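Local coordinates for histidine-containing Phosphotransfer Protein type 1, MtHPt1 (Medicago truncatula, PDB 3US6) that probably relays phosphoryl groups, through an active histidine, from cytokinin sensor histidine kinases to response regulators in plant hormone signalling, at residues G4-R7 with R8-V11; Q26-Q29 with L30-L33; F71-V74 with D75-H79; T132-R135 with L136-Q139. All blocks are in the same frame, centred on the assembly; numbering follows the deposited sequence.

Interaction 1 (G4-R7 with R8-V11); sequences GQMR and RQWV
Arg8 folds back along helix 3-19 to meet Gln5, one turn earlier. Its NH2 donates to OE1 of Gln5 over 2.8 Å, with an N-H...O angle of 157°, and NE adds a weak bond to the same oxygen. OE1 lies in the guanidinium plane at its edge, yet NH2 stands above the amide plane of Gln5 and not on a lone pair, and the two flat groups are turned 73° apart. Gln5 reaches this place with CG anti to the backbone N (chi1 -169°) and a bend at chi2; the arginine bends at chi3, which lays one guanidinium face over Gly4 O and Gln5 CA. NE2 of Gln5 rests 3.6 Å from CG of Gln9, whose extended chain runs back beside the carbonyl of Gln5. Long polar residues suit this solvent-facing side, while Met6 and Trp10 turn to helix 109-142, and Arg7 donates through NE to Ser146 O. The backbone bond Trp10 N to Met6 O measures 3.0 Å. The pattern is that of an amphipathic alpha-helix, with i to i+3 polar pairing outside and an apolar stripe packed on the helical bundle.

Interaction 2 (Q26-Q29 with L30-L33); sequences QFLQ and LQQL
Gln26 begins this turn of helix 25-32 by accepting the backbone N-H of Leu30 at its O, 3.1 Å away. Its side chain crosses that of Leu30 at about a right angle, with OE1 4.1 Å from CD2, while its NE2 donates to OE1 of Gln29 over 2.9 Å from above that amide's plane. With alanine in place of this glutamine, OE1 of Gln29 would probably lose this donor and the flank of Leu30 its cover. Phe27 follows, its ring 56° from the amide plane of Gln31 in one of its two modelled conformers; NE2 of Gln31 approaches CE2 obliquely at 3.4 Å, and CD1 of Leu30 comes near CD1 across the ring. An aromatic side chain suits this buried place, since it covers both neighbours of the next turn. The same amide sets its oxygen beside CD2 of Leu28, a doubtfully short approach. Gln29, extended toward solvent, closes the segment: its O receives only weak bonds, from Leu33 N at 3.4 Å and from Gln32 N, as the chain turns into a loop. Around this short helix, Phe27, Leu28 and Gln31 face helix 3-19, whereas Leu30 and Leu33 lean on helix 41-64, Phe27 also touching Val42.

Interaction 3 (F71-V74 with D75-H79); sequences FKKV and DAHVH
Asp75, Ala76, His77 and Val78 each donate their backbone N-H to the carbonyl four residues earlier, from Phe71 to Val74, as the first turns of helix 71-88 are laid down. The last of these bonds, Val78 N to Val74 O, is 2.9 Å long and the straightest, with an N-H...O angle of 168°. Lys73 and His77 make the main side-chain contact. The lysine leaves the backbone with CG anti to N (chi1 -176°) and then bends at chi3 and chi4, which curls NZ back to 3.4 Å from CE1 of His77; its CG lies 3.9 Å from that same carbon. Lys73 O sits over one face of the imidazole, offset toward the rim. On the buried side Val74 CG1 meets Val78 CG2 at 4.1 Å, and these compact branched residues suit an apolar seam against Leu60. A water donates to Lys72 O and, at 3.3 Å, to OD2 of Asp75, whose OD1 forms a salt bridge with Arg101 of helix 91-106. An acidic residue thus ties two helices together. The turn leads directly to His79, the predicted phosphohistidine, whose imidazole makes no contact with residues 71-74, as expected for the surface histidine of an HPt helical bundle.

Interaction 4 (T132-R135 with L136-Q139); sequences TLLR and LEQQ
The carboxylate of Glu137, one flat group here, has CD2 of Leu134 over one face, 3.8 Å from OE1; CG of Leu133 comes obliquely from that same side, 4.0 Å from OE2, which accepts the indole N-H of Trp10 tilted from the carboxylate plane. The amide of Gln139 lies by Arg135 O, CD being 3.4 Å from it. Glu137 holds its CG anti to the carbonyl carbon (chi1 -69°) and stays extended beyond, which carries the carboxylate back alongside both leucines to the indole. A glutamine in its place would probably weaken the hold on that indole, as the negative charge would be lost and an amide NH2 could end up facing it. Gln138 bends at chi2 instead, and a water bridges its OE1 to Leu134 O, donating to each, at 2.6 Å to OE1. Backbone bonds such as Glu137 N to Leu133 O, 3.0 Å with an N-H...O angle of 166°, keep the helix regular. Leu133 and Leu136 suit the side facing Trp10, and the long polar chains of Arg135, Gln138 and Gln139 suit the exposed one. This is an amphipathic stretch of the long helix 109-142, packed on helix 3-19 in the HPt helix bundle.

Along the chain the four contacts follow in series, on helices 3-19, 25-32, 71-88 and 109-142. Interactions 1 and 4 lie closest, their centres about 11 Å apart, and meet where Met6 and Trp10 pack on Leu133, Leu136 and Gln139. Interaction 2, centred about 20 Å from interaction 1 and 17 Å from interaction 4, joins them through Gln31 against Trp10 and Phe27 against Leu133. These three therefore form one cluster of helices. Interaction 3 stands apart, about 41 Å from interaction 1 between centres and across the chain's centre from interactions 1 and 4. The elongated bundle thus keeps the predicted phosphorylation site well away from the cluster that contains its N-terminal helix.

Interaction 1 (G4-R7 with R8-V11)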
loop_
_atom_site.group_PDB
_atom_site.type_symbol
_atom_site.label_atom_id
_atom_site.label_comp_id
_atom_site.label_asym_id
_atom_site.label_seq_id
_atom_site.Cartn_x
_atom_site.Cartn_y
_atom_site.Cartn_z
ATOM N N GLY A 4 23.660 -5.957 13.455
ATOM C CA GLY A 4 22.755 -6.205 14.575
ATOM C C GLY A 4 21.832 -5.030 14.845
ATOM O O GLY A 4 20.628 -5.191 15.132
ATOM N N GLN A 5 22.413 -3.839 14.767
ATOM C CA GLN A 5 21.649 -2.604 14.901
ATOM C C GLN A 5 20.632 -2.469 13.792
ATOM O O GLN A 5 19.509 -2.039 14.045
ATOM C CB GLN A 5 22.574 -1.378 14.897
ATOM C CG GLN A 5 21.875 -0.073 15.288
ATOM C CD GLN A 5 21.038 -0.196 16.580
ATOM O OE1 GLN A 5 21.550 -0.587 17.643
ATOM N NE2 GLN A 5 19.740 0.138 16.484
ATOM N N MET A 6 21.017 -2.740 12.563
ATOM C CA MET A 6 20.101 -2.620 11.454
ATOM C C MET A 6 18.958 -3.574 11.652
ATOM O O MET A 6 17.811 -3.272 11.308
ATOM C CB MET A 6 20.766 -2.905 10.112
ATOM C CG MET A 6 21.614 -1.775 9.665
ATOM S SD MET A 6 22.183 -1.852 7.956
ATOM C CE MET A 6 23.281 -3.133 8.169
ATOM N N ARG A 7 19.252 -4.783 12.087
ATOM C CA ARG A 7 18.173 -5.752 12.344
ATOM C C ARG A 7 17.195 -5.260 13.410
ATOM O O ARG A 7 15.995 -5.391 13.246
ATOM C CB ARG A 7 18.734 -7.120 12.696
ATOM C CG ARG A 7 19.431 -7.769 11.492
ATOM C CD ARG A 7 20.283 -8.960 11.850
ATOM N NE ARG A 7 19.418 -10.109 11.849
ATOM C CZ ARG A 7 18.874 -10.608 12.939
ATOM N NH1 ARG A 7 19.147 -10.077 14.129
ATOM N NH2 ARG A 7 18.074 -11.640 12.817
ATOM N N ARG A 8 17.706 -4.704 14.481
ATOM C CA ARG A 8 16.821 -4.153 15.527
ATOM C C ARG A 8 15.984 -2.994 14.981
ATOM O O ARG A 8 14.776 -2.899 15.266
ATOM C CB ARG A 8 17.628 -3.708 16.745
ATOM C CG ARG A 8 18.247 -4.851 17.565
ATOM C CD ARG A 8 18.933 -4.332 18.878
ATOM N NE ARG A 8 20.123 -3.509 18.633
ATOM C CZ ARG A 8 21.341 -3.997 18.413
ATOM N NH1 ARG A 8 21.535 -5.312 18.397
ATOM N NH2 ARG A 8 22.365 -3.173 18.199
ATOM N N GLN A 9 16.563 -2.141 14.146
ATOM C CA GLN A 9 15.826 -1.068 13.514
ATOM C C GLN A 9 14.700 -1.560 12.627
ATOM O O GLN A 9 13.664 -0.974 12.604
ATOM C CB GLN A 9 16.756 -0.216 12.672
ATOM C CG GLN A 9 17.790 0.507 13.453
ATOM C CD GLN A 9 18.752 1.253 12.552
ATOM O OE1 GLN A 9 19.173 0.769 11.535
ATOM N NE2 GLN A 9 19.083 2.430 12.943
ATOM N N TRP A 10 14.946 -2.634 11.911
ATOM C CA TRP A 10 13.929 -3.261 11.075
ATOM C C TRP A 10 12.779 -3.772 11.891
ATOM O O TRP A 10 11.623 -3.500 11.572
ATOM C CB TRP A 10 14.554 -4.437 10.247
ATOM C CG TRP A 10 13.611 -5.149 9.271
ATOM C CD1 TRP A 10 13.409 -4.846 7.983
ATOM C CD2 TRP A 10 12.701 -6.238 9.582
ATOM N NE1 TRP A 10 12.445 -5.684 7.439
ATOM C CE2 TRP A 10 11.973 -6.505 8.421
ATOM C CE3 TRP A 10 12.424 -6.971 10.740
ATOM C CZ2 TRP A 10 11.050 -7.536 8.349
ATOM C CZ3 TRP A 10 11.483 -7.945 10.686
ATOM C CH2 TRP A 10 10.811 -8.231 9.511
ATOM N N VAL A 11 13.095 -4.506 12.936
ATOM C CA VAL A 11 12.015 -4.964 13.825
ATOM C C VAL A 11 11.144 -3.818 14.312
ATOM O O VAL A 11 9.904 -3.878 14.240
ATOM C CB VAL A 11 12.604 -5.773 15.020
ATOM C CG1 VAL A 11 11.576 -6.044 16.105
ATOM C CG2 VAL A 11 13.234 -7.070 14.511
#

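Interaction 2 (Q26-Q29 with L30-L33)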
loop_
_atom_site.group_PDB
_atom_site.type_symbol
_atom_site.label_atom_id
_atom_site.label_comp_id
_atom_site.label_asym_id
_atom_site.label_seq_id
_atom_site.Cartn_x
_atom_site.Cartn_y
_atom_site.Cartn_z
ATOM N N GLN A 26 -1.695 -9.735 5.596
ATOM C CA GLN A 26 -1.490 -10.171 4.236
ATOM C C GLN A 26 -0.048 -9.821 3.814
ATOM O O GLN A 26 0.535 -10.523 2.924
ATOM C CB GLN A 26 -2.509 -9.593 3.308
ATOM C CG GLN A 26 -2.185 -9.809 1.904
ATOM C CD GLN A 26 -2.093 -11.286 1.559
ATOM O OE1 GLN A 26 -1.360 -11.700 0.607
ATOM N NE2 GLN A 26 -2.829 -12.119 2.354
ATOM N N PHE A 27 0.577 -8.823 4.454
ATOM C CA PHE A 27 1.976 -8.556 4.121
ATOM C C PHE A 27 2.831 -9.701 4.626
ATOM O O PHE A 27 3.779 -10.114 3.956
ATOM C CB PHE A 27 2.413 -7.229 4.690
ATOM C CG PHE A 27 3.810 -6.853 4.268
ATOM C CD1 PHE A 27 3.998 -6.309 3.000
ATOM C CD2 PHE A 27 4.885 -7.017 5.095
ATOM C CE1 PHE A 27 5.251 -5.948 2.565
ATOM C CE2 PHE A 27 6.142 -6.690 4.686
ATOM C CZ PHE A 27 6.331 -6.164 3.387
ATOM N N LEU A 28 2.488 -10.276 5.772
ATOM C CA LEU A 28 3.204 -11.459 6.248
ATOM C C LEU A 28 3.018 -12.658 5.336
ATOM O O LEU A 28 3.911 -13.494 5.183
ATOM C CB LEU A 28 2.713 -11.839 7.631
ATOM C CG LEU A 28 2.904 -10.763 8.652
ATOM C CD1 LEU A 28 2.590 -11.438 9.966
ATOM C CD2 LEU A 28 4.315 -10.224 8.651
ATOM N N GLN A 29 1.843 -12.811 4.755
ATOM C CA GLN A 29 1.624 -13.857 3.736
ATOM C C GLN A 29 2.528 -13.738 2.496
ATOM O O GLN A 29 3.067 -14.757 2.010
ATOM C CB GLN A 29 0.163 -13.936 3.339
ATOM C CG GLN A 29 -0.092 -14.899 2.194
ATOM C CD GLN A 29 -1.575 -14.947 1.837
ATOM O OE1 GLN A 29 -2.452 -14.989 2.735
ATOM N NE2 GLN A 29 -1.869 -14.821 0.542
ATOM N N LEU A 30 2.798 -12.520 2.029
ATOM C CA LEU A 30 3.753 -12.342 0.925
ATOM C C LEU A 30 5.101 -12.811 1.352
ATOM O O LEU A 30 5.808 -13.479 0.594
ATOM C CB LEU A 30 3.909 -10.862 0.545
ATOM C CG LEU A 30 2.751 -10.184 -0.046
ATOM C CD1 LEU A 30 3.309 -8.774 -0.425
ATOM C CD2 LEU A 30 2.204 -10.950 -1.257
ATOM N N GLN A 31 5.473 -12.490 2.587
ATOM C CA GLN A 31 6.759 -12.917 3.114
ATOM C C GLN A 31 6.875 -14.454 3.173
ATOM O O GLN A 31 7.956 -15.008 3.001
ATOM C CB GLN A 31 6.986 -12.257 4.500
ATOM C CG GLN A 31 7.175 -10.728 4.505
ATOM C CD GLN A 31 7.261 -10.183 5.943
ATOM O OE1 GLN A 31 6.675 -10.756 6.862
ATOM N NE2 GLN A 31 7.984 -9.097 6.131
ATOM N N GLN A 32 5.772 -15.131 3.395
ATOM C CA GLN A 32 5.761 -16.570 3.465
ATOM C C GLN A 32 6.184 -17.188 2.143
ATOM O O GLN A 32 6.767 -18.247 2.137
ATOM C CB GLN A 32 4.407 -17.102 3.900
ATOM C CG GLN A 32 4.110 -16.945 5.365
ATOM C CD GLN A 32 2.668 -17.287 5.703
ATOM O OE1 GLN A 32 1.924 -16.449 6.172
ATOM N NE2 GLN A 32 2.276 -18.503 5.430
ATOM N N LEU A 33 5.859 -16.529 1.037
ATOM C CA LEU A 33 6.181 -17.050 -0.318
ATOM C C LEU A 33 7.578 -16.635 -0.819
ATOM O O LEU A 33 8.011 -16.971 -1.934
ATOM C CB LEU A 33 5.118 -16.558 -1.311
ATOM C CG LEU A 33 3.704 -17.154 -1.171
ATOM C CD1 LEU A 33 2.735 -16.423 -2.069
ATOM C CD2 LEU A 33 3.734 -18.550 -1.532
#

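Interaction 3 (F71-V74 with D75-H79)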
loop_
_atom_site.group_PDB
_atom_site.type_symbol
_atom_site.label_atom_id
_atom_site.label_comp_id
_atom_site.label_asym_id
_atom_site.label_seq_id
_atom_site.Cartn_x
_atom_site.Cartn_y
_atom_site.Cartn_z
ATOM N N PHE A 71 -20.018 7.907 -11.347
ATOM C CA PHE A 71 -19.829 7.131 -10.119
ATOM C C PHE A 71 -19.608 5.647 -10.374
ATOM O O PHE A 71 -18.952 4.975 -9.594
ATOM C CB PHE A 71 -21.038 7.316 -9.151
ATOM C CG PHE A 71 -21.161 8.697 -8.601
ATOM C CD1 PHE A 71 -20.287 9.158 -7.667
ATOM C CD2 PHE A 71 -22.161 9.549 -9.064
ATOM C CE1 PHE A 71 -20.370 10.406 -7.163
ATOM C CE2 PHE A 71 -22.243 10.853 -8.567
ATOM C CZ PHE A 71 -21.351 11.275 -7.645
ATOM N N LYS A 72 -20.229 5.128 -11.421
ATOM C CA LYS A 72 -20.076 3.738 -11.797
ATOM C C LYS A 72 -18.621 3.420 -12.154
ATOM O O LYS A 72 -18.046 2.476 -11.631
ATOM C CB LYS A 72 -21.077 3.424 -12.957
ATOM C CG LYS A 72 -21.206 1.940 -13.385
ATOM C CD LYS A 72 -22.500 1.717 -14.229
ATOM C CE LYS A 72 -22.757 0.262 -14.642
ATOM N NZ LYS A 72 -23.030 -0.649 -13.485
ATOM N N LYS A 73 -18.025 4.268 -12.975
ATOM C CA LYS A 73 -16.659 4.045 -13.430
ATOM C C LYS A 73 -15.664 4.236 -12.271
ATOM O O LYS A 73 -14.736 3.438 -12.079
ATOM C CB LYS A 73 -16.346 4.964 -14.612
ATOM C CG LYS A 73 -14.979 4.754 -15.227
ATOM C CD LYS A 73 -14.822 5.474 -16.570
ATOM C CE LYS A 73 -14.103 6.817 -16.407
ATOM N NZ LYS A 73 -12.832 6.767 -15.574
ATOM N N VAL A 74 -15.898 5.288 -11.489
ATOM C CA VAL A 74 -15.070 5.561 -10.325
ATOM C C VAL A 74 -15.147 4.411 -9.354
ATOM O O VAL A 74 -14.116 3.965 -8.824
ATOM C CB VAL A 74 -15.454 6.906 -9.664
ATOM C CG1 VAL A 74 -14.854 6.968 -8.262
ATOM C CG2 VAL A 74 -15.014 8.017 -10.578
ATOM N N ASP A 75 -16.333 3.904 -9.113
ATOM C CA ASP A 75 -16.455 2.826 -8.158
ATOM C C ASP A 75 -15.712 1.593 -8.643
ATOM O O ASP A 75 -15.051 0.903 -7.854
ATOM C CB ASP A 75 -17.905 2.431 -7.957
ATOM C CG ASP A 75 -18.033 1.338 -6.941
ATOM O OD1 ASP A 75 -17.695 1.587 -5.763
ATOM O OD2 ASP A 75 -18.391 0.236 -7.350
ATOM N N ALA A 76 -15.723 1.332 -9.930
ATOM C CA ALA A 76 -15.030 0.147 -10.421
ATOM C C ALA A 76 -13.499 0.307 -10.248
ATOM O O ALA A 76 -12.818 -0.634 -9.896
ATOM C CB ALA A 76 -15.389 -0.081 -11.890
ATOM N N HIS A 77 -12.977 1.501 -10.491
ATOM C CA HIS A 77 -11.529 1.711 -10.340
ATOM C C HIS A 77 -11.129 1.644 -8.860
ATOM O O HIS A 77 -10.109 1.042 -8.534
ATOM C CB HIS A 77 -11.097 3.018 -10.952
ATOM C CG HIS A 77 -11.233 3.049 -12.440
ATOM N ND1 HIS A 77 -11.050 4.196 -13.184
ATOM C CD2 HIS A 77 -11.581 2.082 -13.319
ATOM C CE1 HIS A 77 -11.258 3.929 -14.460
ATOM N NE2 HIS A 77 -11.582 2.654 -14.571
ATOM N N VAL A 78 -11.945 2.199 -7.964
ATOM C CA VAL A 78 -11.660 2.106 -6.536
ATOM C C VAL A 78 -11.699 0.685 -6.065
ATOM O O VAL A 78 -10.878 0.231 -5.208
ATOM C CB VAL A 78 -12.633 2.980 -5.731
ATOM C CG1 VAL A 78 -12.444 2.777 -4.207
ATOM C CG2 VAL A 78 -12.441 4.375 -6.128
ATOM N N HIS A 79 -12.666 -0.047 -6.572
ATOM C CA HIS A 79 -12.813 -1.453 -6.194
ATOM C C HIS A 79 -11.552 -2.254 -6.590
ATOM O O HIS A 79 -11.025 -3.066 -5.848
ATOM C CB HIS A 79 -14.049 -2.057 -6.829
ATOM C CG HIS A 79 -14.307 -3.466 -6.403
ATOM N ND1 HIS A 79 -14.328 -4.520 -7.285
ATOM C CD2 HIS A 79 -14.530 -3.994 -5.175
ATOM C CE1 HIS A 79 -14.567 -5.637 -6.624
ATOM N NE2 HIS A 79 -14.714 -5.341 -5.345
HETATM O O HOH W 1 -19.200 0.096 -10.521
#

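Interaction 4 (T132-R135 with L136-Q139)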
loop_
_atom_site.group_PDB
_atom_site.type_symbol
_atom_site.label_atom_id
_atom_site.label_comp_id
_atom_site.label_asym_id
_atom_site.label_seq_id
_atom_site.Cartn_x
_atom_site.Cartn_y
_atom_site.Cartn_z
ATOM N N THR A 132 11.443 2.651 2.476
ATOM C CA THR A 132 12.354 2.691 3.622
ATOM C C THR A 132 12.619 1.253 4.169
ATOM O O THR A 132 13.764 0.854 4.423
ATOM C CB THR A 132 11.865 3.627 4.712
ATOM O OG1 THR A 132 11.925 4.954 4.192
ATOM C CG2 THR A 132 12.698 3.533 6.014
ATOM N N LEU A 133 11.575 0.490 4.402
ATOM C CA LEU A 133 11.698 -0.878 4.874
ATOM C C LEU A 133 12.542 -1.725 3.915
ATOM O O LEU A 133 13.451 -2.432 4.351
ATOM C CB LEU A 133 10.283 -1.446 5.034
ATOM C CG LEU A 133 10.270 -2.840 5.661
ATOM C CD1 LEU A 133 10.534 -2.780 7.130
ATOM C CD2 LEU A 133 8.926 -3.532 5.345
ATOM N N LEU A 134 12.215 -1.643 2.619
ATOM C CA LEU A 134 12.924 -2.430 1.587
ATOM C C LEU A 134 14.398 -2.008 1.436
ATOM O O LEU A 134 15.273 -2.867 1.238
ATOM C CB LEU A 134 12.172 -2.388 0.275
ATOM C CG LEU A 134 10.890 -3.205 0.386
ATOM C CD1 LEU A 134 10.043 -2.957 -0.831
ATOM C CD2 LEU A 134 11.176 -4.736 0.540
ATOM N N ARG A 135 14.669 -0.714 1.570
ATOM C CA ARG A 135 16.041 -0.214 1.554
ATOM C C ARG A 135 16.858 -0.756 2.729
ATOM O O ARG A 135 18.024 -1.117 2.571
ATOM C CB ARG A 135 16.053 1.317 1.568
ATOM C CG ARG A 135 15.948 1.951 0.191
ATOM C CD ARG A 135 16.389 3.405 0.217
ATOM N NE ARG A 135 15.349 4.282 0.748
ATOM C CZ ARG A 135 14.338 4.763 0.030
ATOM N NH1 ARG A 135 14.228 4.452 -1.255
ATOM N NH2 ARG A 135 13.438 5.554 0.596
ATOM N N LEU A 136 16.237 -0.813 3.904
ATOM C CA LEU A 136 16.887 -1.326 5.109
ATOM C C LEU A 136 17.179 -2.831 4.939
ATOM O O LEU A 136 18.263 -3.319 5.233
ATOM C CB LEU A 136 16.022 -1.094 6.336
ATOM C CG LEU A 136 16.621 -1.576 7.660
ATOM C CD1 LEU A 136 17.973 -0.970 7.909
ATOM C CD2 LEU A 136 15.667 -1.201 8.777
ATOM N N GLU A 137 16.200 -3.583 4.432
ATOM C CA GLU A 137 16.406 -4.981 4.146
ATOM C C GLU A 137 17.603 -5.183 3.198
ATOM O O GLU A 137 18.391 -6.093 3.388
ATOM C CB GLU A 137 15.178 -5.628 3.524
ATOM C CG GLU A 137 14.042 -5.734 4.503
ATOM C CD GLU A 137 12.806 -6.492 3.995
ATOM O OE1 GLU A 137 12.849 -7.157 2.929
ATOM O OE2 GLU A 137 11.754 -6.453 4.727
ATOM N N GLN A 138 17.658 -4.405 2.121
ATOM C CA GLN A 138 18.765 -4.542 1.184
ATOM C C GLN A 138 20.097 -4.300 1.884
ATOM O O GLN A 138 21.106 -4.967 1.634
ATOM C CB GLN A 138 18.626 -3.573 0.004
ATOM C CG GLN A 138 17.440 -3.773 -0.888
ATOM C CD GLN A 138 17.503 -4.927 -1.881
ATOM O OE1 GLN A 138 16.493 -5.201 -2.550
ATOM N NE2 GLN A 138 18.669 -5.560 -2.041
ATOM N N GLN A 139 20.125 -3.332 2.801
ATOM C CA GLN A 139 21.357 -3.054 3.555
ATOM C C GLN A 139 21.749 -4.206 4.489
ATOM O O GLN A 139 22.916 -4.633 4.532
ATOM C CB GLN A 139 21.245 -1.750 4.344
ATOM C CG GLN A 139 21.119 -0.559 3.472
ATOM C CD GLN A 139 20.493 0.690 4.146
ATOM O OE1 GLN A 139 20.139 0.693 5.341
ATOM N NE2 GLN A 139 20.276 1.715 3.342
HETATM O O HOH W 2 14.535 -4.747 -0.852
#